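D-mandelate dehydrogenase (Rhodotorula graminis, PDB 2W2K) probably catalyses the NAD(P)-dependent interconversion of D-mandelate and its 2-keto acid. Local coordinates at residues 4-9 / 25-30; 106-111 / 336-341; 126-131 / 275-280. All blocks are in the same frame, centred on the assembly; numbering follows the deposited sequence.

Contacts 1 and 2 belong to the same five-stranded parallel sheet, at its two margins. Contact 1 pairs the outer strand 28-31 with its neighbour 5-8. Contact 2 brings the chain after helix 310-330 against the other outer strand, 105-107. Contact 3 lies in the NAD-binding domain, about 47 Å from contact 1 and 35 Å from contact 2, centre to centre. It is the most buried of the three, while the other two are only partly buried. Their chemistry differs accordingly. Contact 1 combines regular strand pairing with a salt bridge. Contact 2 has few direct bonds and several waters. Contact 3 is mainly packing of aliphatic side chains, with one hydroxyl bond.

Contact 1 (4-9 / 25-30); sequences PRVLLL and QKFEVI
This contact joins the two strands of a beta-alpha-beta unit, 5-8 and 28-30, which helix 17-26 connects. They lie at one margin of the flavodoxin-like parallel sheet, whose next strand, 54-57, flanks 5-8. Four backbone bonds tie them in parallel register. E28 N donates to P4 O (3.0 Å) and V6 N to E28 O (2.9 Å). I30 N donates to V6 O (2.8 Å, 177° at the hydrogen). L8 N reaches I30 O (2.8 Å) from above the carbonyl plane.

R5, E28 and L7 share one sheet face with I30. The R5 chain bends at chi3 (78°) and lies beside the extended E28 side chain. R5 grips the carboxylate side-on: NE meets OE1 of E28 at 2.9 Å, and NH2 meets OE2 of E28 at 3.1 Å. The guanidinium and carboxylate planes stand 65° apart, so both oxygens are approached from above the latter. I30 CD1 sits over one guanidinium face, 3.5 Å from R5 CZ.

V6 and V29 are on the other face, towards helix 17-26. There V6 CG2 meets F27 CD1 at 3.8 Å, and P4 CB packs against the same ring. R5 NH1 also bonds Y49 O and D51 O, so NE, NH1 and NH2 are all engaged, by two carboxylate oxygens and two carbonyls. The paired charges probably favour both ionised forms.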
loop_
_atom_site.group_PDB
_atom_site.type_symbol
_atom_site.label_atom_id
_atom_site.label_comp_id
_atom_site.label_asym_id
_atom_site.label_seq_id
_atom_site.Cartn_x
_atom_site.Cartn_y
_atom_site.Cartn_z
ATOM N N PRO B 4 -26.043 8.486 -38.283
ATOM C CA PRO B 4 -24.806 7.730 -38.570
ATOM C C PRO B 4 -24.826 6.360 -37.882
ATOM O O PRO B 4 -25.526 6.174 -36.870
ATOM C CB PRO B 4 -23.708 8.613 -37.972
ATOM C CG PRO B 4 -24.326 10.032 -37.979
ATOM C CD PRO B 4 -25.752 9.751 -37.577
ATOM N N ARG B 5 -24.073 5.407 -38.444
ATOM C CA ARG B 5 -24.108 4.000 -38.029
ATOM C C ARG B 5 -22.774 3.615 -37.329
ATOM O O ARG B 5 -21.687 4.003 -37.800
ATOM C CB ARG B 5 -24.364 3.100 -39.273
ATOM C CG ARG B 5 -25.651 3.502 -40.099
ATOM C CD ARG B 5 -25.939 2.556 -41.329
ATOM N NE ARG B 5 -26.546 1.287 -40.921
ATOM C CZ ARG B 5 -26.054 0.059 -41.126
ATOM N NH1 ARG B 5 -24.915 -0.144 -41.793
ATOM N NH2 ARG B 5 -26.734 -0.990 -40.669
ATOM N N VAL B 6 -22.866 2.891 -36.203
ATOM C CA VAL B 6 -21.707 2.577 -35.320
ATOM C C VAL B 6 -21.594 1.057 -35.050
ATOM O O VAL B 6 -22.530 0.440 -34.505
ATOM C CB VAL B 6 -21.811 3.365 -33.960
ATOM C CG1 VAL B 6 -20.597 3.092 -33.027
ATOM C CG2 VAL B 6 -21.989 4.889 -34.198
ATOM N N LEU B 7 -20.460 0.448 -35.447
ATOM C CA LEU B 7 -20.207 -0.970 -35.159
ATOM C C LEU B 7 -19.759 -1.117 -33.692
ATOM O O LEU B 7 -18.788 -0.480 -33.293
ATOM C CB LEU B 7 -19.106 -1.533 -36.098
ATOM C CG LEU B 7 -18.854 -3.057 -35.958
ATOM C CD1 LEU B 7 -20.039 -3.826 -36.536
ATOM C CD2 LEU B 7 -17.572 -3.447 -36.697
ATOM N N LEU B 8 -20.446 -1.986 -32.932
ATOM C CA LEU B 8 -20.133 -2.276 -31.510
ATOM C C LEU B 8 -19.296 -3.542 -31.390
ATOM O O LEU B 8 -19.771 -4.613 -31.760
ATOM C CB LEU B 8 -21.437 -2.455 -30.701
ATOM C CG LEU B 8 -21.328 -2.878 -29.220
ATOM C CD1 LEU B 8 -20.470 -1.868 -28.409
ATOM C CD2 LEU B 8 -22.695 -3.018 -28.585
ATOM N N LEU B 9 -18.048 -3.412 -30.907
ATOM C CA LEU B 9 -17.148 -4.551 -30.696
ATOM C C LEU B 9 -17.315 -5.124 -29.290
ATOM O O LEU B 9 -16.838 -4.543 -28.294
ATOM C CB LEU B 9 -15.667 -4.173 -30.917
ATOM C CG LEU B 9 -15.125 -3.747 -32.282
ATOM C CD1 LEU B 9 -13.587 -3.500 -32.167
ATOM C CD2 LEU B 9 -15.436 -4.761 -33.393
ATOM N N GLN B 25 -29.976 6.632 -29.274
ATOM C CA GLN B 25 -30.987 7.490 -29.936
ATOM C C GLN B 25 -30.347 8.255 -31.111
ATOM O O GLN B 25 -30.895 8.299 -32.219
ATOM C CB GLN B 25 -31.625 8.457 -28.900
ATOM C CG GLN B 25 -32.863 9.275 -29.404
ATOM C CD GLN B 25 -32.537 10.344 -30.451
ATOM O OE1 GLN B 25 -33.185 10.401 -31.508
ATOM N NE2 GLN B 25 -31.548 11.212 -30.157
ATOM N N LYS B 26 -29.181 8.849 -30.863
ATOM C CA LYS B 26 -28.430 9.610 -31.884
ATOM C C LYS B 26 -27.842 8.752 -33.034
ATOM O O LYS B 26 -27.724 9.230 -34.183
ATOM C CB LYS B 26 -27.300 10.427 -31.205
ATOM C CG LYS B 26 -27.782 11.544 -30.261
ATOM C CD LYS B 26 -26.635 12.086 -29.381
ATOM C CE LYS B 26 -27.041 13.383 -28.657
ATOM N NZ LYS B 26 -26.024 13.773 -27.599
ATOM N N PHE B 27 -27.469 7.510 -32.724
ATOM C CA PHE B 27 -26.711 6.618 -33.649
ATOM C C PHE B 27 -27.381 5.237 -33.794
ATOM O O PHE B 27 -27.887 4.690 -32.805
ATOM C CB PHE B 27 -25.298 6.370 -33.079
ATOM C CG PHE B 27 -24.397 7.592 -33.063
ATOM C CD1 PHE B 27 -23.925 8.147 -34.259
ATOM C CD2 PHE B 27 -24.002 8.178 -31.846
ATOM C CE1 PHE B 27 -23.084 9.292 -34.253
ATOM C CE2 PHE B 27 -23.146 9.312 -31.831
ATOM C CZ PHE B 27 -22.692 9.862 -33.046
ATOM N N GLU B 28 -27.392 4.665 -35.006
ATOM C CA GLU B 28 -27.794 3.247 -35.179
ATOM C C GLU B 28 -26.621 2.338 -34.771
ATOM O O GLU B 28 -25.611 2.275 -35.484
ATOM C CB GLU B 28 -28.221 2.951 -36.637
ATOM C CG GLU B 28 -28.609 1.477 -36.875
ATOM C CD GLU B 28 -28.790 1.134 -38.355
ATOM O OE1 GLU B 28 -28.696 2.045 -39.201
ATOM O OE2 GLU B 28 -28.975 -0.065 -38.665
ATOM N N VAL B 29 -26.752 1.645 -33.630
ATOM C CA VAL B 29 -25.668 0.778 -33.089
ATOM C C VAL B 29 -25.847 -0.663 -33.556
ATOM O O VAL B 29 -26.915 -1.276 -33.339
ATOM C CB VAL B 29 -25.588 0.852 -31.517
ATOM C CG1 VAL B 29 -24.473 -0.107 -30.958
ATOM C CG2 VAL B 29 -25.246 2.274 -31.089
ATOM N N ILE B 30 -24.807 -1.179 -34.223
ATOM C CA ILE B 30 -24.791 -2.518 -34.861
ATOM C C ILE B 30 -23.888 -3.518 -34.070
ATOM O O ILE B 30 -22.667 -3.346 -34.037
ATOM C CB ILE B 30 -24.253 -2.422 -36.339
ATOM C CG1 ILE B 30 -24.911 -1.250 -37.118
ATOM C CG2 ILE B 30 -24.376 -3.789 -37.056
ATOM C CD1 ILE B 30 -24.046 -0.756 -38.316
#

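Contact 2 (106-111 / 336-341); sequences FANSRG and TPAGKV
T336 chi1 is 52° and N108 chi1 is 59°, so T336 OG1 and N108 CG each occupy the crowded position between backbone N and carbonyl carbon. T336 OG1 thereby donates to N108 O (2.7 Å) from above the carbonyl plane. N108 OD1 turns back to accept from R110 N (3.2 Å), which makes an Asx turn. The turn follows strand 105-107, an outer strand of the five-stranded parallel sheet. The chain after helix 310-330 crosses this strand obliquely, roughly against its direction, with a single backbone bridge between A107 and P337. A338 N donates to F106 O (3.1 Å, 170° at the hydrogen), whereas the N108 N bond to T336 O is weak. A338 CB lies 4.1 Å from CD2 of the F106 ring. T336 CG2 sits over one face of the R110 guanidinium. An alanine at T336 would lose the hydroxyl bond and the methyl against R110, and would probably loosen the chain against the Asx turn. The R110 side chain is about 7 Å from that of A173, part of the NAD(+) site. One water accepts from R110 NE (2.9 Å) and donates to N108 OD1 (2.8 Å) and P337 O (2.9 Å).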
loop_
_atom_site.group_PDB
_atom_site.type_symbol
_atom_site.label_atom_id
_atom_site.label_comp_id
_atom_site.label_asym_id
_atom_site.label_seq_id
_atom_site.Cartn_x
_atom_site.Cartn_y
_atom_site.Cartn_z
ATOM N N PHE B 106 -8.266 7.950 -35.010
ATOM C CA PHE B 106 -8.305 7.068 -33.823
ATOM C C PHE B 106 -8.234 7.879 -32.506
ATOM O O PHE B 106 -7.549 8.908 -32.424
ATOM C CB PHE B 106 -7.172 6.017 -33.887
ATOM C CG PHE B 106 -7.230 4.949 -32.788
ATOM C CD1 PHE B 106 -8.227 3.955 -32.799
ATOM C CD2 PHE B 106 -6.257 4.915 -31.774
ATOM C CE1 PHE B 106 -8.286 2.958 -31.786
ATOM C CE2 PHE B 106 -6.303 3.928 -30.762
ATOM C CZ PHE B 106 -7.334 2.948 -30.771
ATOM N N ALA B 107 -8.951 7.405 -31.495
ATOM C CA ALA B 107 -8.841 7.896 -30.119
ATOM C C ALA B 107 -8.720 6.719 -29.153
ATOM O O ALA B 107 -9.500 5.746 -29.238
ATOM C CB ALA B 107 -10.071 8.732 -29.752
ATOM N N ASN B 108 -7.744 6.800 -28.243
ATOM C CA ASN B 108 -7.746 5.930 -27.057
ATOM C C ASN B 108 -8.502 6.633 -25.899
ATOM O O ASN B 108 -9.272 7.572 -26.139
ATOM C CB ASN B 108 -6.318 5.514 -26.659
ATOM C CG ASN B 108 -5.405 6.712 -26.340
ATOM O OD1 ASN B 108 -5.866 7.818 -26.082
ATOM N ND2 ASN B 108 -4.080 6.462 -26.321
ATOM N N SER B 109 -8.308 6.159 -24.670
ATOM C CA SER B 109 -8.928 6.754 -23.485
ATOM C C SER B 109 -7.815 7.175 -22.499
ATOM O O SER B 109 -7.925 6.955 -21.293
ATOM C CB SER B 109 -9.969 5.777 -22.858
ATOM O OG SER B 109 -11.016 5.457 -23.796
ATOM N N ARG B 110 -6.751 7.788 -23.038
ATOM C CA ARG B 110 -5.636 8.340 -22.227
ATOM C C ARG B 110 -6.096 9.189 -21.018
ATOM O O ARG B 110 -6.942 10.120 -21.147
ATOM C CB ARG B 110 -4.656 9.140 -23.127
ATOM C CG ARG B 110 -3.516 9.854 -22.376
ATOM C CD ARG B 110 -2.670 10.776 -23.294
ATOM N NE ARG B 110 -3.479 11.709 -24.084
ATOM C CZ ARG B 110 -4.020 12.841 -23.629
ATOM N NH1 ARG B 110 -3.865 13.223 -22.360
ATOM N NH2 ARG B 110 -4.752 13.586 -24.440
ATOM N N GLY B 111 -5.525 8.868 -19.850
ATOM C CA GLY B 111 -5.792 9.584 -18.604
ATOM C C GLY B 111 -6.805 8.927 -17.689
ATOM O O GLY B 111 -6.806 9.196 -16.492
ATOM N N THR B 336 -9.099 12.906 -26.974
ATOM C CA THR B 336 -7.933 12.016 -26.753
ATOM C C THR B 336 -7.425 11.327 -28.031
ATOM O O THR B 336 -7.378 10.098 -28.107
ATOM C CB THR B 336 -8.208 10.936 -25.653
ATOM O OG1 THR B 336 -9.429 10.219 -25.949
ATOM C CG2 THR B 336 -8.316 11.575 -24.257
ATOM N N PRO B 337 -7.006 12.118 -29.041
ATOM C CA PRO B 337 -6.519 11.496 -30.268
ATOM C C PRO B 337 -5.208 10.750 -30.031
ATOM O O PRO B 337 -4.438 11.112 -29.120
ATOM C CB PRO B 337 -6.247 12.693 -31.181
ATOM C CG PRO B 337 -5.974 13.835 -30.232
ATOM C CD PRO B 337 -6.945 13.593 -29.113
ATOM N N ALA B 338 -4.995 9.700 -30.821
ATOM C CA ALA B 338 -3.700 9.032 -30.929
ATOM C C ALA B 338 -3.406 8.773 -32.401
ATOM O O ALA B 338 -4.267 8.248 -33.140
ATOM C CB ALA B 338 -3.683 7.717 -30.124
ATOM N N GLY B 339 -2.183 9.105 -32.826
ATOM C CA GLY B 339 -1.806 9.012 -34.235
ATOM C C GLY B 339 -2.188 10.298 -34.951
ATOM O O GLY B 339 -2.275 11.352 -34.312
ATOM N N LYS B 340 -2.439 10.206 -36.263
ATOM C CA LYS B 340 -2.770 11.383 -37.095
ATOM C C LYS B 340 -4.072 12.071 -36.680
ATOM O O LYS B 340 -5.056 11.402 -36.331
ATOM C CB LYS B 340 -2.851 11.015 -38.585
ATOM C CG LYS B 340 -1.495 10.738 -39.252
ATOM N N VAL B 341 -4.076 13.403 -36.744
ATOM C CA VAL B 341 -5.285 14.214 -36.441
ATOM C C VAL B 341 -6.025 14.614 -37.728
ATOM O O VAL B 341 -5.389 15.014 -38.716
ATOM C CB VAL B 341 -4.924 15.459 -35.584
ATOM C CG1 VAL B 341 -6.089 16.458 -35.492
ATOM C CG2 VAL B 341 -4.453 15.052 -34.194
HETATM O O HOH W 1 -5.466 8.735 -35.466
HETATM O O HOH W 2 -7.040 11.259 -34.135
HETATM O O HOH W 3 -4.351 10.155 -26.430
HETATM O O HOH W 4 -4.010 13.240 -27.246
#

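Contact 3 (126-131 / 275-280)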
loop_
_atom_site.group_PDB
_atom_site.type_symbol
_atom_site.label_atom_id
_atom_site.label_comp_id
_atom_site.label_asym_id
_atom_site.label_seq_id
_atom_site.Cartn_x
_atom_site.Cartn_y
_atom_site.Cartn_z
ATOM N N LEU B 126 5.238 0.114 -1.123
ATOM C CA LEU B 126 5.066 -0.278 0.280
ATOM C C LEU B 126 5.409 -1.770 0.485
ATOM O O LEU B 126 6.161 -2.105 1.405
ATOM C CB LEU B 126 3.646 0.068 0.787
ATOM C CG LEU B 126 3.342 1.567 1.007
ATOM C CD1 LEU B 126 1.823 1.890 0.948
ATOM C CD2 LEU B 126 3.952 2.099 2.315
ATOM N N SER B 127 4.891 -2.653 -0.377
ATOM C CA SER B 127 5.196 -4.099 -0.272
ATOM C C SER B 127 6.703 -4.452 -0.277
ATOM O O SER B 127 7.156 -5.254 0.556
ATOM C CB SER B 127 4.433 -4.917 -1.344
ATOM O OG SER B 127 4.571 -6.311 -1.100
ATOM N N VAL B 128 7.468 -3.863 -1.198
ATOM C CA VAL B 128 8.899 -4.207 -1.346
ATOM C C VAL B 128 9.780 -3.637 -0.217
ATOM O O VAL B 128 10.832 -4.225 0.112
ATOM C CB VAL B 128 9.486 -3.864 -2.780
ATOM C CG1 VAL B 128 8.740 -4.654 -3.899
ATOM C CG2 VAL B 128 9.486 -2.357 -3.093
ATOM N N PHE B 129 9.372 -2.508 0.374
ATOM C CA PHE B 129 10.100 -1.927 1.516
ATOM C C PHE B 129 9.821 -2.701 2.826
ATOM O O PHE B 129 10.729 -2.868 3.652
ATOM C CB PHE B 129 9.779 -0.424 1.707
ATOM C CG PHE B 129 10.720 0.525 0.952
ATOM C CD1 PHE B 129 10.327 1.110 -0.257
ATOM C CD2 PHE B 129 11.990 0.863 1.489
ATOM C CE1 PHE B 129 11.183 2.000 -0.952
ATOM C CE2 PHE B 129 12.862 1.737 0.808
ATOM C CZ PHE B 129 12.464 2.305 -0.422
ATOM N N ARG B 130 8.589 -3.197 2.980
ATOM C CA ARG B 130 8.092 -3.795 4.254
ATOM C C ARG B 130 8.094 -5.345 4.307
ATOM O O ARG B 130 7.877 -5.945 5.379
ATOM C CB ARG B 130 6.684 -3.223 4.548
ATOM C CG ARG B 130 6.681 -1.651 4.683
ATOM C CD ARG B 130 7.656 -1.110 5.831
ATOM N NE ARG B 130 7.201 -1.674 7.106
ATOM C CZ ARG B 130 6.250 -1.150 7.877
ATOM N NH1 ARG B 130 5.699 0.044 7.582
ATOM N NH2 ARG B 130 5.839 -1.833 8.956
ATOM N N LEU B 131 8.363 -5.970 3.151
ATOM C CA LEU B 131 8.295 -7.443 2.971
ATOM C C LEU B 131 6.894 -8.013 3.337
ATOM O O LEU B 131 6.766 -9.069 3.966
ATOM C CB LEU B 131 9.462 -8.164 3.724
ATOM C CG LEU B 131 10.853 -7.543 3.437
ATOM C CD1 LEU B 131 11.943 -8.156 4.321
ATOM C CD2 LEU B 131 11.212 -7.635 1.936
ATOM N N LEU B 275 19.386 -7.616 -5.615
ATOM C CA LEU B 275 18.070 -7.107 -5.201
ATOM C C LEU B 275 17.571 -7.835 -3.955
ATOM O O LEU B 275 17.669 -9.062 -3.885
ATOM C CB LEU B 275 17.038 -7.293 -6.341
ATOM C CG LEU B 275 17.210 -6.515 -7.659
ATOM C CD1 LEU B 275 16.211 -7.029 -8.680
ATOM C CD2 LEU B 275 17.044 -5.001 -7.473
ATOM N N LEU B 276 17.059 -7.078 -2.973
ATOM C CA LEU B 276 16.334 -7.644 -1.827
ATOM C C LEU B 276 14.933 -8.143 -2.212
ATOM O O LEU B 276 14.483 -9.243 -1.777
ATOM C CB LEU B 276 16.218 -6.586 -0.707
ATOM C CG LEU B 276 15.368 -6.975 0.524
ATOM C CD1 LEU B 276 16.077 -8.110 1.293
ATOM C CD2 LEU B 276 15.087 -5.774 1.428
ATOM N N SER B 277 14.240 -7.332 -3.009
ATOM C CA SER B 277 12.805 -7.538 -3.270
ATOM C C SER B 277 12.384 -6.868 -4.593
ATOM O O SER B 277 13.081 -5.958 -5.107
ATOM C CB SER B 277 11.961 -7.010 -2.083
ATOM O OG SER B 277 12.290 -5.650 -1.804
ATOM N N ALA B 278 11.278 -7.351 -5.162
ATOM C CA ALA B 278 10.718 -6.786 -6.418
ATOM C C ALA B 278 9.194 -6.927 -6.454
ATOM O O ALA B 278 8.633 -7.821 -5.791
ATOM C CB ALA B 278 11.369 -7.458 -7.670
ATOM N N GLY B 279 8.521 -6.034 -7.201
ATOM C CA GLY B 279 7.039 -6.076 -7.349
ATOM C C GLY B 279 6.620 -5.918 -8.811
ATOM O O GLY B 279 6.954 -4.910 -9.429
ATOM N N LEU B 280 5.920 -6.918 -9.369
ATOM C CA LEU B 280 5.474 -6.914 -10.761
ATOM C C LEU B 280 3.948 -7.055 -10.879
ATOM O O LEU B 280 3.375 -8.107 -10.481
ATOM C CB LEU B 280 6.128 -8.058 -11.576
ATOM C CG LEU B 280 7.650 -8.201 -11.760
ATOM C CD1 LEU B 280 7.934 -9.367 -12.741
ATOM C CD2 LEU B 280 8.344 -6.896 -12.250
#
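V128 O receives one hydrogen bond across this contact, from the hydroxyl of S277. S277 OG donates to V128 O at 2.8 Å, from above the carbonyl plane, with an angle of 120° at the oxygen. The S277 chi1 of 54° places OG between its own backbone N and carbonyl carbon, and this aims it at the helix. The same OG lies 3.5 Å from V128 CB, so the hydroxyl rests against the side chain of the residue it bonds. The bond is made near the C-terminal end of helix 114-130. V128 is the third residue back from L131, which leaves the helix with a positive phi and stands directly before helix 132-139.

Around this bond the contact is van der Waals packing. V128 CG1 is anti to its carbonyl carbon and presses on the strand backbone, 3.4 Å from A278 C and 3.6 Å from G279 N. A CB on G279 would point at that methyl and crowd it. The A278 side chain points away from the helix. L131 CD2 reaches S277 CB at 4.1 Å and touches L276 CD2 at 4.3 Å, tip to tip. The chain turns a corner at L276.

Neighbours place the contact. S127 OG bonds T300 OG1 on strand 299-301. R130 NH1 and NH2 both bond the backbone of the other subunit, so the same helix end also meets the dimer partner. The strand is flanked by 250-254 and 299-301 in the seven-stranded parallel sheet, and D281, an NAD(+)-site residue, follows it directly. The axes of helix 126-130 and strand 277-280 approach to 7.6 Å, their directions 162° apart. The helix follows strand 105-107 of the other sheet. Running against the strands it covers is usual in alpha/beta sheets such as the Rossmann fold.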